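Local coordinates for flagellar hook-associated protein (Burkholderia pseudomallei, PDB 4UT1), which probably serves as a structural junction protein of the bacterial flagellum, joining the hook to the filament side of the organelle, at residues L151-Q156 with L431-S435; Q101-V106 with Q157-L161; N458-I464 with A555-F560. All coordinates share one frame; numbering follows the deposited sequence.

Contact 1 (L151-Q156 with L431-S435); sequences LVAAGQ and LDGFS. With EDO (1,2-ethanediol), chain G.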
ATOM      1  N   LEU A 151       4.768   9.645  -9.177  1.00 12.85           N
ATOM      2  CA  LEU A 151       3.952   9.101  -8.103  1.00 11.34           C
ATOM      3  C   LEU A 151       2.755  10.008  -7.797  1.00 10.63           C
ATOM      4  O   LEU A 151       1.645   9.530  -7.647  1.00 11.86           O
ATOM      5  CB  LEU A 151       4.791   8.877  -6.848  1.00 13.56           C
ATOM      6  CG  LEU A 151       5.727   7.672  -6.906  1.00 12.99           C
ATOM      7  CD1 LEU A 151       6.657   7.638  -5.692  1.00 12.17           C
ATOM      8  CD2 LEU A 151       4.934   6.358  -7.020  1.00 13.01           C
ATOM      9  N   VAL A 152       2.986  11.310  -7.670  1.00 11.63           N
ATOM     10  CA  VAL A 152       1.902  12.256  -7.443  1.00 12.18           C
ATOM     11  C   VAL A 152       0.891  12.260  -8.614  1.00 14.24           C
ATOM     12  O   VAL A 152      -0.318  12.225  -8.382  1.00 12.49           O
ATOM     13  CB  VAL A 152       2.463  13.684  -7.206  1.00 14.19           C
ATOM     14  CG1 VAL A 152       1.355  14.723  -7.222  1.00 15.90           C
ATOM     15  CG2 VAL A 152       3.214  13.740  -5.906  1.00 15.34           C
ATOM     16  N   ALA A 153       1.372  12.276  -9.859  1.00 14.95           N
ATOM     17  CA  ALA A 153       0.476  12.208 -11.016  1.00 12.85           C
ATOM     18  C   ALA A 153      -0.297  10.891 -11.017  1.00 15.46           C
ATOM     19  O   ALA A 153      -1.476  10.864 -11.352  1.00 12.40           O
ATOM     20  CB  ALA A 153       1.253  12.382 -12.336  1.00 11.70           C
ATOM     21  N   ALA A 154       0.357   9.806 -10.602  1.00 12.29           N
ATOM     22  CA  ALA A 154      -0.344   8.535 -10.461  1.00 14.46           C
ATOM     23  C   ALA A 154      -1.509   8.638  -9.466  1.00 14.63           C
ATOM     24  O   ALA A 154      -2.589   8.102  -9.711  1.00 15.23           O
ATOM     25  CB  ALA A 154       0.618   7.439 -10.028  1.00 11.23           C
ATOM     26  N   GLY A 155      -1.293   9.331  -8.349  1.00 12.23           N
ATOM     27  CA  GLY A 155      -2.354   9.511  -7.360  1.00 12.09           C
ATOM     28  C   GLY A 155      -3.544  10.226  -7.982  1.00 13.20           C
ATOM     29  O   GLY A 155      -4.704   9.868  -7.742  1.00 12.16           O
ATOM     30  N   GLN A 156      -3.252  11.240  -8.785  1.00 10.28           N
ATOM     31  CA  GLN A 156      -4.295  11.993  -9.480  1.00 11.28           C
ATOM     32  C   GLN A 156      -5.064  11.113 -10.462  1.00 11.47           C
ATOM     33  O   GLN A 156      -6.287  11.213 -10.551  1.00 12.52           O
ATOM     34  CB  GLN A 156      -3.697  13.186 -10.218  1.00 13.54           C
ATOM     35  CG  GLN A 156      -3.068  14.252  -9.335  1.00 15.49           C
ATOM     36  CD  GLN A 156      -4.090  15.125  -8.631  1.00 21.54           C
ATOM     37  OE1 GLN A 156      -5.064  15.590  -9.239  1.00 17.27           O
ATOM     38  NE2 GLN A 156      -3.873  15.355  -7.339  1.00 20.93           N
ATOM     39  N   LEU A 431       0.382   8.330  -2.321  1.00 11.74           N
ATOM     40  CA  LEU A 431       0.763   8.957  -3.587  1.00 12.57           C
ATOM     41  C   LEU A 431       0.488  10.451  -3.598  1.00 15.39           C
ATOM     42  O   LEU A 431       1.299  11.229  -4.104  1.00 12.97           O
ATOM     43  CB  LEU A 431       0.027   8.302  -4.754  1.00 10.65           C
ATOM     44  CG  LEU A 431       0.187   6.792  -4.942  1.00 13.73           C
ATOM     45  CD1 LEU A 431      -0.590   6.321  -6.167  1.00 14.47           C
ATOM     46  CD2 LEU A 431       1.684   6.423  -5.026  1.00 15.70           C
ATOM     47  N   ASP A 432      -0.671  10.849  -3.078  1.00 14.74           N
ATOM     48  CA  ASP A 432      -1.110  12.238  -3.202  1.00 15.54           C
ATOM     49  C   ASP A 432      -0.249  13.164  -2.362  1.00 16.18           C
ATOM     50  O   ASP A 432      -0.101  14.339  -2.692  1.00 21.27           O
ATOM     51  CB  ASP A 432      -2.589  12.392  -2.800  1.00 15.45           C
ATOM     52  CG  ASP A 432      -3.538  11.743  -3.786  1.00 22.40           C
ATOM     53  OD1 ASP A 432      -3.306  11.846  -5.012  1.00 18.96           O
ATOM     54  OD2 ASP A 432      -4.537  11.138  -3.329  1.00 22.16           O
ATOM     55  N   GLY A 433       0.321  12.631  -1.284  1.00 15.13           N
ATOM     56  CA  GLY A 433       1.183  13.400  -0.409  1.00 18.03           C
ATOM     57  C   GLY A 433       2.673  13.166  -0.608  1.00 15.20           C
ATOM     58  O   GLY A 433       3.483  13.806   0.056  1.00 15.77           O
ATOM     59  N   PHE A 434       3.037  12.272  -1.528  1.00 12.13           N
ATOM     60  CA  PHE A 434       4.453  11.950  -1.748  1.00 13.18           C
ATOM     61  C   PHE A 434       5.250  13.187  -2.140  1.00 14.25           C
ATOM     62  O   PHE A 434       4.911  13.870  -3.103  1.00 13.65           O
ATOM     63  CB  PHE A 434       4.617  10.878  -2.836  1.00  9.13           C
ATOM     64  CG  PHE A 434       6.020  10.345  -2.941  1.00 13.52           C
ATOM     65  CD1 PHE A 434       6.960  10.967  -3.757  1.00 14.45           C
ATOM     66  CD2 PHE A 434       6.403   9.234  -2.212  1.00 12.47           C
ATOM     67  CE1 PHE A 434       8.282  10.485  -3.833  1.00 12.45           C
ATOM     68  CE2 PHE A 434       7.713   8.747  -2.291  1.00 10.38           C
ATOM     69  CZ  PHE A 434       8.642   9.376  -3.115  1.00 10.85           C
ATOM     70  N   SER A 435       6.326  13.475  -1.412  1.00 13.45           N
ATOM     71  CA  SER A 435       7.162  14.609  -1.788  1.00 17.30           C
ATOM     72  C   SER A 435       8.574  14.505  -1.263  1.00 15.95           C
ATOM     73  O   SER A 435       8.865  13.707  -0.386  1.00 12.97           O
ATOM     74  CB  SER A 435       6.562  15.911  -1.285  1.00 23.40           C
ATOM     75  OG  SER A 435       6.368  15.854   0.100  1.00 21.17           O
TER
HETATM   76  C1  EDO G1633      -8.976  15.909  -5.826  1.00 23.84           C
HETATM   77  O1  EDO G1633      -9.808  16.660  -6.713  1.00 32.03           O
HETATM   78  C2  EDO G1633      -7.630  15.727  -6.516  1.00 23.52           C
HETATM   79  O2  EDO G1633      -6.738  15.010  -5.664  1.00 26.61           O
HETATM   80  O   HOH W   1      -1.685  13.530  -6.133  1.00 15.93           O
HETATM   81  O   HOH W   2      -5.602   9.372  -5.013  1.00 15.83           O

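Contact 2 (Q101-V106 with Q157-L161); sequences QLNNYV and QYSQL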
ATOM      1  N   GLN A 101      -8.488   0.971 -20.008  1.00 16.78           N
ATOM      2  CA  GLN A 101      -8.100   2.359 -19.779  1.00 19.64           C
ATOM      3  C   GLN A 101      -6.964   2.460 -18.752  1.00 20.12           C
ATOM      4  O   GLN A 101      -5.951   3.122 -18.997  1.00 20.07           O
ATOM      5  CB  GLN A 101      -9.302   3.194 -19.314  1.00 21.24           C
ATOM      6  CG  GLN A 101      -8.956   4.663 -19.073  1.00 26.34           C
ATOM      7  CD  GLN A 101     -10.087   5.451 -18.440  1.00 31.01           C
ATOM      8  OE1 GLN A 101      -9.872   6.548 -17.919  1.00 41.70           O
ATOM      9  NE2 GLN A 101     -11.295   4.905 -18.485  1.00 25.87           N
ATOM     10  N   LEU A 102      -7.128   1.805 -17.603  1.00 14.04           N
ATOM     11  CA  LEU A 102      -6.090   1.794 -16.578  1.00 14.52           C
ATOM     12  C   LEU A 102      -4.787   1.178 -17.102  1.00 15.84           C
ATOM     13  O   LEU A 102      -3.701   1.722 -16.905  1.00 15.16           O
ATOM     14  CB  LEU A 102      -6.577   1.034 -15.335  1.00 15.39           C
ATOM     15  CG  LEU A 102      -5.571   0.963 -14.186  1.00 13.34           C
ATOM     16  CD1 LEU A 102      -5.231   2.360 -13.649  1.00 16.14           C
ATOM     17  CD2 LEU A 102      -6.082   0.052 -13.076  1.00 16.21           C
ATOM     18  N   ASN A 103      -4.903   0.044 -17.780  1.00 16.28           N
ATOM     19  CA  ASN A 103      -3.732  -0.671 -18.283  1.00 16.68           C
ATOM     20  C   ASN A 103      -2.905   0.162 -19.263  1.00 18.16           C
ATOM     21  O   ASN A 103      -1.665   0.175 -19.210  1.00 17.70           O
ATOM     22  CB  ASN A 103      -4.171  -1.977 -18.952  1.00 17.61           C
ATOM     23  CG  ASN A 103      -3.000  -2.882 -19.275  1.00 20.44           C
ATOM     24  OD1 ASN A 103      -2.112  -3.089 -18.439  1.00 18.04           O
ATOM     25  ND2 ASN A 103      -2.980  -3.413 -20.493  1.00 22.13           N
ATOM     26  N   ASN A 104      -3.599   0.849 -20.159  1.00 16.74           N
ATOM     27  CA  ASN A 104      -2.963   1.705 -21.149  1.00 15.18           C
ATOM     28  C   ASN A 104      -2.250   2.842 -20.449  1.00 19.09           C
ATOM     29  O   ASN A 104      -1.154   3.262 -20.849  1.00 18.98           O
ATOM     30  CB  ASN A 104      -4.001   2.252 -22.145  1.00 18.95           C
ATOM     31  CG  ASN A 104      -4.565   1.177 -23.051  1.00 24.59           C
ATOM     32  OD1 ASN A 104      -4.008   0.087 -23.162  1.00 30.69           O
ATOM     33  ND2 ASN A 104      -5.675   1.485 -23.718  1.00 31.22           N
ATOM     34  N   TYR A 105      -2.867   3.333 -19.382  1.00 19.84           N
ATOM     35  CA  TYR A 105      -2.242   4.369 -18.583  1.00 19.28           C
ATOM     36  C   TYR A 105      -0.974   3.872 -17.885  1.00 19.29           C
ATOM     37  O   TYR A 105       0.061   4.520 -17.959  1.00 17.29           O
ATOM     38  CB  TYR A 105      -3.198   4.906 -17.527  1.00 23.71           C
ATOM     39  CG  TYR A 105      -2.478   5.820 -16.575  1.00 22.63           C
ATOM     40  CD1 TYR A 105      -2.192   7.135 -16.930  1.00 26.90           C
ATOM     41  CD2 TYR A 105      -2.042   5.363 -15.335  1.00 27.54           C
ATOM     42  CE1 TYR A 105      -1.512   7.976 -16.067  1.00 29.59           C
ATOM     43  CE2 TYR A 105      -1.357   6.199 -14.465  1.00 26.54           C
ATOM     44  CZ  TYR A 105      -1.101   7.502 -14.836  1.00 23.23           C
ATOM     45  OH  TYR A 105      -0.427   8.331 -13.971  1.00 27.20           O
ATOM     46  N   VAL A 106      -1.070   2.739 -17.194  1.00 16.63           N
ATOM     47  CA  VAL A 106       0.040   2.231 -16.387  1.00 19.16           C
ATOM     48  C   VAL A 106       1.261   1.835 -17.218  1.00 19.85           C
ATOM     49  O   VAL A 106       2.398   2.069 -16.796  1.00 18.23           O
ATOM     50  CB  VAL A 106      -0.396   1.026 -15.537  1.00 16.35           C
ATOM     51  CG1 VAL A 106       0.791   0.384 -14.884  1.00 21.35           C
ATOM     52  CG2 VAL A 106      -1.377   1.486 -14.469  1.00 18.30           C
ATOM     53  N   GLN A 157      -4.357  10.267 -11.206  1.00 10.74           N
ATOM     54  CA  GLN A 157      -5.000   9.376 -12.172  1.00 15.44           C
ATOM     55  C   GLN A 157      -5.915   8.369 -11.489  1.00 12.27           C
ATOM     56  O   GLN A 157      -7.050   8.131 -11.929  1.00 12.27           O
ATOM     57  CB  GLN A 157      -3.964   8.638 -13.019  1.00 15.35           C
ATOM     58  CG  GLN A 157      -4.585   7.663 -14.023  1.00 21.27           C
ATOM     59  CD  GLN A 157      -5.346   8.381 -15.141  1.00 24.66           C
ATOM     60  OE1 GLN A 157      -4.867   9.374 -15.693  1.00 28.33           O
ATOM     61  NE2 GLN A 157      -6.528   7.885 -15.469  1.00 27.19           N
ATOM     62  N   TYR A 158      -5.443   7.781 -10.399  1.00 10.46           N
ATOM     63  CA  TYR A 158      -6.288   6.844  -9.689  1.00 13.91           C
ATOM     64  C   TYR A 158      -7.535   7.518  -9.136  1.00  9.51           C
ATOM     65  O   TYR A 158      -8.632   6.974  -9.257  1.00 11.80           O
ATOM     66  CB  TYR A 158      -5.490   6.135  -8.581  1.00 11.40           C
ATOM     67  CG  TYR A 158      -4.763   4.948  -9.159  1.00 11.97           C
ATOM     68  CD1 TYR A 158      -5.457   3.788  -9.481  1.00 13.87           C
ATOM     69  CD2 TYR A 158      -3.395   5.002  -9.444  1.00 12.34           C
ATOM     70  CE1 TYR A 158      -4.827   2.707 -10.037  1.00 15.50           C
ATOM     71  CE2 TYR A 158      -2.754   3.924 -10.000  1.00 12.40           C
ATOM     72  CZ  TYR A 158      -3.464   2.780 -10.300  1.00 16.14           C
ATOM     73  OH  TYR A 158      -2.825   1.703 -10.865  1.00 20.44           O
ATOM     74  N   SER A 159      -7.402   8.712  -8.569  1.00  7.97           N
ATOM     75  CA  SER A 159      -8.567   9.371  -8.003  1.00 11.44           C
ATOM     76  C   SER A 159      -9.494   9.839  -9.127  1.00 13.15           C
ATOM     77  O   SER A 159     -10.705   9.921  -8.956  1.00 11.91           O
ATOM     78  CB  SER A 159      -8.149  10.546  -7.115  1.00 14.06           C
ATOM     79  OG  SER A 159      -7.460  11.514  -7.870  1.00 17.36           O
ATOM     80  N   GLN A 160      -8.914  10.140 -10.287  1.00 11.14           N
ATOM     81  CA  GLN A 160      -9.722  10.577 -11.412  1.00 14.93           C
ATOM     82  C   GLN A 160     -10.583   9.427 -11.939  1.00 14.36           C
ATOM     83  O   GLN A 160     -11.783   9.597 -12.190  1.00 12.11           O
ATOM     84  CB  GLN A 160      -8.824  11.165 -12.509  1.00 12.43           C
ATOM     85  CG  GLN A 160      -8.281  12.553 -12.141  1.00 14.15           C
ATOM     86  CD  GLN A 160      -7.150  13.028 -13.070  1.00 15.16           C
ATOM     87  OE1 GLN A 160      -6.814  12.362 -14.045  1.00 15.13           O
ATOM     88  NE2 GLN A 160      -6.558  14.176 -12.745  1.00 12.88           N
ATOM     89  N   LEU A 161      -9.969   8.265 -12.093  1.00 12.64           N
ATOM     90  CA  LEU A 161     -10.690   7.049 -12.430  1.00 13.73           C
ATOM     91  C   LEU A 161     -11.749   6.723 -11.374  1.00 14.19           C
ATOM     92  O   LEU A 161     -12.875   6.325 -11.710  1.00 16.48           O
ATOM     93  CB  LEU A 161      -9.719   5.877 -12.579  1.00 14.56           C
ATOM     94  CG  LEU A 161      -8.929   5.857 -13.889  1.00 19.43           C
ATOM     95  CD1 LEU A 161      -7.965   4.689 -13.899  1.00 19.34           C
ATOM     96  CD2 LEU A 161      -9.886   5.780 -15.068  1.00 26.49           C
TER

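Contact 3 (N458-I464 with A555-F560); sequences NSGTGVI and ADGDQF. With EDO (1,2-ethanediol), chain U.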
ATOM      1  N   ASN A 458      51.521   0.927  14.014  1.00 17.88           N
ATOM      2  CA  ASN A 458      51.401  -0.538  14.014  1.00 16.74           C
ATOM      3  C   ASN A 458      52.478  -1.199  13.169  1.00 20.47           C
ATOM      4  O   ASN A 458      52.869  -0.662  12.141  1.00 17.30           O
ATOM      5  CB  ASN A 458      50.022  -0.961  13.513  1.00 15.12           C
ATOM      6  CG  ASN A 458      48.934  -0.643  14.505  1.00 14.19           C
ATOM      7  OD1 ASN A 458      49.214  -0.157  15.604  1.00 17.71           O
ATOM      8  ND2 ASN A 458      47.676  -0.909  14.127  1.00 13.48           N
ATOM      9  N   SER A 459      52.961  -2.357  13.606  1.00 15.61           N
ATOM     10  CA  SER A 459      53.993  -3.064  12.870  1.00 17.14           C
ATOM     11  C   SER A 459      53.465  -4.383  12.324  1.00 17.64           C
ATOM     12  O   SER A 459      54.082  -4.993  11.460  1.00 17.70           O
ATOM     13  CB  SER A 459      55.211  -3.309  13.761  1.00 20.37           C
ATOM     14  OG  SER A 459      54.884  -4.188  14.825  1.00 17.54           O
ATOM     15  N   GLY A 460      52.316  -4.824  12.823  1.00 15.41           N
ATOM     16  CA  GLY A 460      51.778  -6.116  12.415  1.00 18.48           C
ATOM     17  C   GLY A 460      51.007  -6.071  11.105  1.00 19.30           C
ATOM     18  O   GLY A 460      51.125  -5.113  10.350  1.00 21.49           O
ATOM     19  N   THR A 461      50.225  -7.115  10.836  1.00 18.78           N
ATOM     20  CA  THR A 461      49.452  -7.220   9.610  1.00 16.56           C
ATOM     21  C   THR A 461      47.958  -7.069   9.869  1.00 17.52           C
ATOM     22  O   THR A 461      47.144  -7.500   9.057  1.00 17.14           O
ATOM     23  CB  THR A 461      49.683  -8.573   8.911  1.00 18.71           C
ATOM     24  OG1 THR A 461      49.329  -9.641   9.804  1.00 14.81           O
ATOM     25  CG2 THR A 461      51.151  -8.720   8.479  1.00 18.05           C
ATOM     26  N   GLY A 462      47.607  -6.496  11.018  1.00 15.90           N
ATOM     27  CA  GLY A 462      46.206  -6.300  11.359  1.00 15.05           C
ATOM     28  C   GLY A 462      45.581  -5.297  10.412  1.00 16.92           C
ATOM     29  O   GLY A 462      46.180  -4.259  10.124  1.00 16.79           O
ATOM     30  N   VAL A 463      44.378  -5.595   9.941  1.00 18.21           N
ATOM     31  CA  VAL A 463      43.662  -4.689   9.041  1.00 13.77           C
ATOM     32  C   VAL A 463      42.212  -4.574   9.502  1.00 16.81           C
ATOM     33  O   VAL A 463      41.507  -5.575   9.615  1.00 16.27           O
ATOM     34  CB  VAL A 463      43.704  -5.165   7.594  1.00 19.23           C
ATOM     35  CG1 VAL A 463      45.138  -5.070   7.022  1.00 17.58           C
ATOM     36  CG2 VAL A 463      43.209  -6.570   7.501  1.00 22.36           C
ATOM     37  N   ILE A 464      41.779  -3.358   9.791  1.00 13.94           N
ATOM     38  CA  ILE A 464      40.423  -3.164  10.290  1.00 12.94           C
ATOM     39  C   ILE A 464      39.579  -2.512   9.190  1.00 14.00           C
ATOM     40  O   ILE A 464      40.092  -1.723   8.392  1.00 15.78           O
ATOM     41  CB  ILE A 464      40.409  -2.315  11.579  1.00 13.12           C
ATOM     42  CG1 ILE A 464      39.029  -2.360  12.267  1.00 16.22           C
ATOM     43  CG2 ILE A 464      40.865  -0.879  11.317  1.00 13.95           C
ATOM     44  CD1 ILE A 464      39.075  -1.871  13.715  1.00 15.81           C
ATOM     45  N   ALA A 555      50.658  -6.969  15.735  1.00 16.02           N
ATOM     46  CA  ALA A 555      51.777  -7.186  16.644  1.00 19.02           C
ATOM     47  C   ALA A 555      51.326  -6.844  18.056  1.00 18.26           C
ATOM     48  O   ALA A 555      50.265  -6.253  18.238  1.00 14.39           O
ATOM     49  CB  ALA A 555      52.975  -6.340  16.246  1.00 19.07           C
ATOM     50  N   ASP A 556      52.126  -7.214  19.057  1.00 16.99           N
ATOM     51  CA  ASP A 556      51.807  -6.865  20.434  1.00 18.20           C
ATOM     52  C   ASP A 556      51.795  -5.347  20.564  1.00 15.03           C
ATOM     53  O   ASP A 556      52.702  -4.671  20.071  1.00 15.00           O
ATOM     54  CB  ASP A 556      52.819  -7.493  21.416  1.00 17.75           C
ATOM     55  CG  ASP A 556      52.446  -7.248  22.872  1.00 19.11           C
ATOM     56  OD1 ASP A 556      51.327  -7.622  23.273  1.00 17.46           O
ATOM     57  OD2 ASP A 556      53.260  -6.659  23.604  1.00 22.19           O
ATOM     58  N   GLY A 557      50.731  -4.813  21.161  1.00 14.72           N
ATOM     59  CA  GLY A 557      50.592  -3.378  21.346  1.00 11.62           C
ATOM     60  C   GLY A 557      49.974  -2.619  20.177  1.00 16.03           C
ATOM     61  O   GLY A 557      49.732  -1.424  20.305  1.00 13.03           O
ATOM     62  N   ASP A 558      49.731  -3.294  19.054  1.00 14.73           N
ATOM     63  CA  ASP A 558      49.158  -2.623  17.874  1.00 13.38           C
ATOM     64  C   ASP A 558      47.769  -2.125  18.251  1.00 13.79           C
ATOM     65  O   ASP A 558      47.137  -2.674  19.150  1.00 13.61           O
ATOM     66  CB  ASP A 558      49.109  -3.549  16.647  1.00 13.09           C
ATOM     67  CG  ASP A 558      50.417  -3.541  15.845  1.00 17.41           C
ATOM     68  OD1 ASP A 558      51.336  -2.774  16.199  1.00 15.40           O
ATOM     69  OD2 ASP A 558      50.510  -4.290  14.854  1.00 15.98           O
ATOM     70  N   GLN A 559      47.315  -1.070  17.584  1.00 14.85           N
ATOM     71  CA  GLN A 559      46.113  -0.359  18.006  1.00 13.63           C
ATOM     72  C   GLN A 559      45.230  -0.042  16.832  1.00 15.74           C
ATOM     73  O   GLN A 559      45.711   0.203  15.727  1.00 15.54           O
ATOM     74  CB  GLN A 559      46.473   0.948  18.721  1.00 13.75           C
ATOM     75  CG  GLN A 559      47.431   0.789  19.912  1.00 14.81           C
ATOM     76  CD  GLN A 559      47.975   2.125  20.371  1.00 17.26           C
ATOM     77  OE1 GLN A 559      47.410   2.763  21.262  1.00 20.63           O
ATOM     78  NE2 GLN A 559      49.063   2.575  19.741  1.00 19.70           N
ATOM     79  N   PHE A 560      43.932  -0.016  17.099  1.00 16.05           N
ATOM     80  CA  PHE A 560      42.919   0.286  16.093  1.00 14.08           C
ATOM     81  C   PHE A 560      41.920   1.238  16.730  1.00 15.69           C
ATOM     82  O   PHE A 560      41.450   0.999  17.849  1.00 13.98           O
ATOM     83  CB  PHE A 560      42.273  -1.008  15.597  1.00 13.34           C
ATOM     84  CG  PHE A 560      43.286  -2.025  15.173  1.00 15.32           C
ATOM     85  CD1 PHE A 560      43.854  -2.881  16.105  1.00 16.20           C
ATOM     86  CD2 PHE A 560      43.754  -2.051  13.864  1.00 16.88           C
ATOM     87  CE1 PHE A 560      44.844  -3.788  15.732  1.00 16.77           C
ATOM     88  CE2 PHE A 560      44.741  -2.954  13.477  1.00 16.58           C
ATOM     89  CZ  PHE A 560      45.288  -3.826  14.425  1.00 13.14           C
TER
HETATM   90  C1  EDO U1647      52.225  -0.451  19.043  1.00 19.72           C
HETATM   91  O1  EDO U1647      52.549   0.936  18.908  1.00 29.66           O
HETATM   92  C2  EDO U1647      53.164  -1.310  18.223  1.00 20.49           C
HETATM   93  O2  EDO U1647      52.867  -2.695  18.422  1.00 19.36           O
HETATM   94  O   HOH W   3      50.708   1.375  17.464  1.00 20.10           O
HETATM   95  O   HOH W   4      48.503  -4.653  12.890  1.00 14.49           O

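Contact 1 (L151-Q156 with L431-S435)
G155 brings the backbone of the long helix 134-193 close enough for the short helix 430-433 to rest directly on it: its CA lies 4.9 Å from the CA of L431 and 3.7 Å from L431 CB. With no side chain on G155, the carboxylate of D432 also comes up to the helix backbone, its OD1 3.4 Å from G155 C. L431 makes most of the contact, its CB against L151 O, its CD1 against G155 and the methyl of A154, and its CD2 3.8 Å from L151 CD2; the two leucine side chains cross at about a right angle. The other branch of L151 reaches F434, where CD1 sits over the middle of the ring, 3.5 Å from the centroid and 5° off the normal, a well-centred CH-pi contact. F434 turns its ring there with CG anti to the backbone N (chi1 -170°). Beside this apolar patch, V152 CA makes a CA-H...O contact of 3.5 Å with L431 O, and V152 CG2 touches F434 O. At the more open margin the polar link runs through water. One water donates to V152 O and to D432 OD1, the latter at 2.6 Å, and accepts from Q156 NE2; a second donates to G155 O and D432 OD2. L431 and F434 also touch helix 287-322, through L307 and through A311 and F314. The contact is thus glycine-mediated close packing of a short helical turn and its following loop against the rod-like helical bundle of FlgK.

Contact 2 (Q101-V106 with Q157-L161)
The ring of Y105 carries the aliphatic part of Q157 on one face: Q157 CG stands 3.4 Å from the centroid and 6° off the normal, a CH-pi contact over the ring centre. Q157 CB lies 3.6 Å from Y105 CZ, nearer the hydroxyl end, while OE1 continues over the same face, above the CD1-CE1 side; the amide plane is inclined 34° to the ring. A bend at chi2 folds the glutamine chain over the aromatic face, and the two side chains pass in opposite directions. The second ring, that of Y158, is approached obliquely by L102 CD1, 3.7 Å from CE1, with the two side chains crossing at about a right angle. Its hydroxyl lies near V106 CG2 and is hydrogen-bonded to the hydroxyl of Y600. The segments belong to helices 80-106 and 134-193, which run antiparallel here at 168°, their local axes 11.8 Å apart, as neighbours in the helical bundle of the FlgK rod. At that separation the backbones stay well apart and long side chains bridge the interval. L102 and L161 meet through their CD1 methyls at 3.6 Å, on the buried side, where helices 287-322 and 593-630 close over L102 and Y158 through T299, L300 and I604 among others. Toward the solvent side Q101 stretches out, CG anti to the backbone N and the chain extended beyond it, and slides past L161 in the opposite sense. Its amide oxygen OE1 comes within 3.0 Å of L161 CD2, a tight polar-to-methyl approach.

Contact 3 (N458-I464 with A555-F560)
F560, N458 and D558 hold this contact together. N458 lays its amide along the backbone of Q559 and uses both ends of it: OD1 accepts from Q559 N at 2.9 Å and ND2 donates to Q559 O at 2.8 Å, the acceptor lying near the amide plane. This paired grip, in which a side-chain amide imitates a neighbouring peptide, fixes the rotation of the group. The same ND2 stands 3.6 Å above one face of the F560 ring, offset toward its rim, while G462 O meets the ring edge in plane. I464 CD1 packs 3.8 Å from F560 CB, the two side chains sliding past each other in opposite directions. The carboxylate of D558 stacks on the N458 amide, planes 23° apart, the two side chains crossing at a slant. With CG anti to its carbonyl carbon (chi1 -86°), D558 presents both oxygens to backbone amides. OD1 receives S459 N on its syn side at 3.1 Å; OD2 takes G460 N at 2.8 Å through its syn lone pair, and A555 N from above the carboxylate plane. A water donating to OD2 and accepting from G462 N extends the network. A555 and D558 are also the ends of a type II beta turn with G557 at its third position, leading into strand 559-564. Through its bonds to S459 N, G460 N and A555 N, D558 ties this turn to the loop of 458-462 at the surface of the D3 region. Such a gathering of N-H groups probably also stabilises the ionised carboxylate.

Contacts 1 and 2 share helix 134-193 and touch each other, Y105 OH lying 3.5 Å from A154 CA, with centres 13 Å apart. Contact 1 is buried; contact 2 is partly buried, with exposed glutamine and tyrosine along one margin. Both rely on leucines and CH-pi packing, but contact 1 adds water-mediated polar links between a helix and a short helical turn far along the chain, whereas contact 2 joins two bundle helices directly through side chains. Contact 3, centred about 54 Å from contact 1 and 62 Å from contact 2, lies at the surface of the D3 region. There direct hydrogen bonds between backbone groups and the side chains of N458 and D558 dominate.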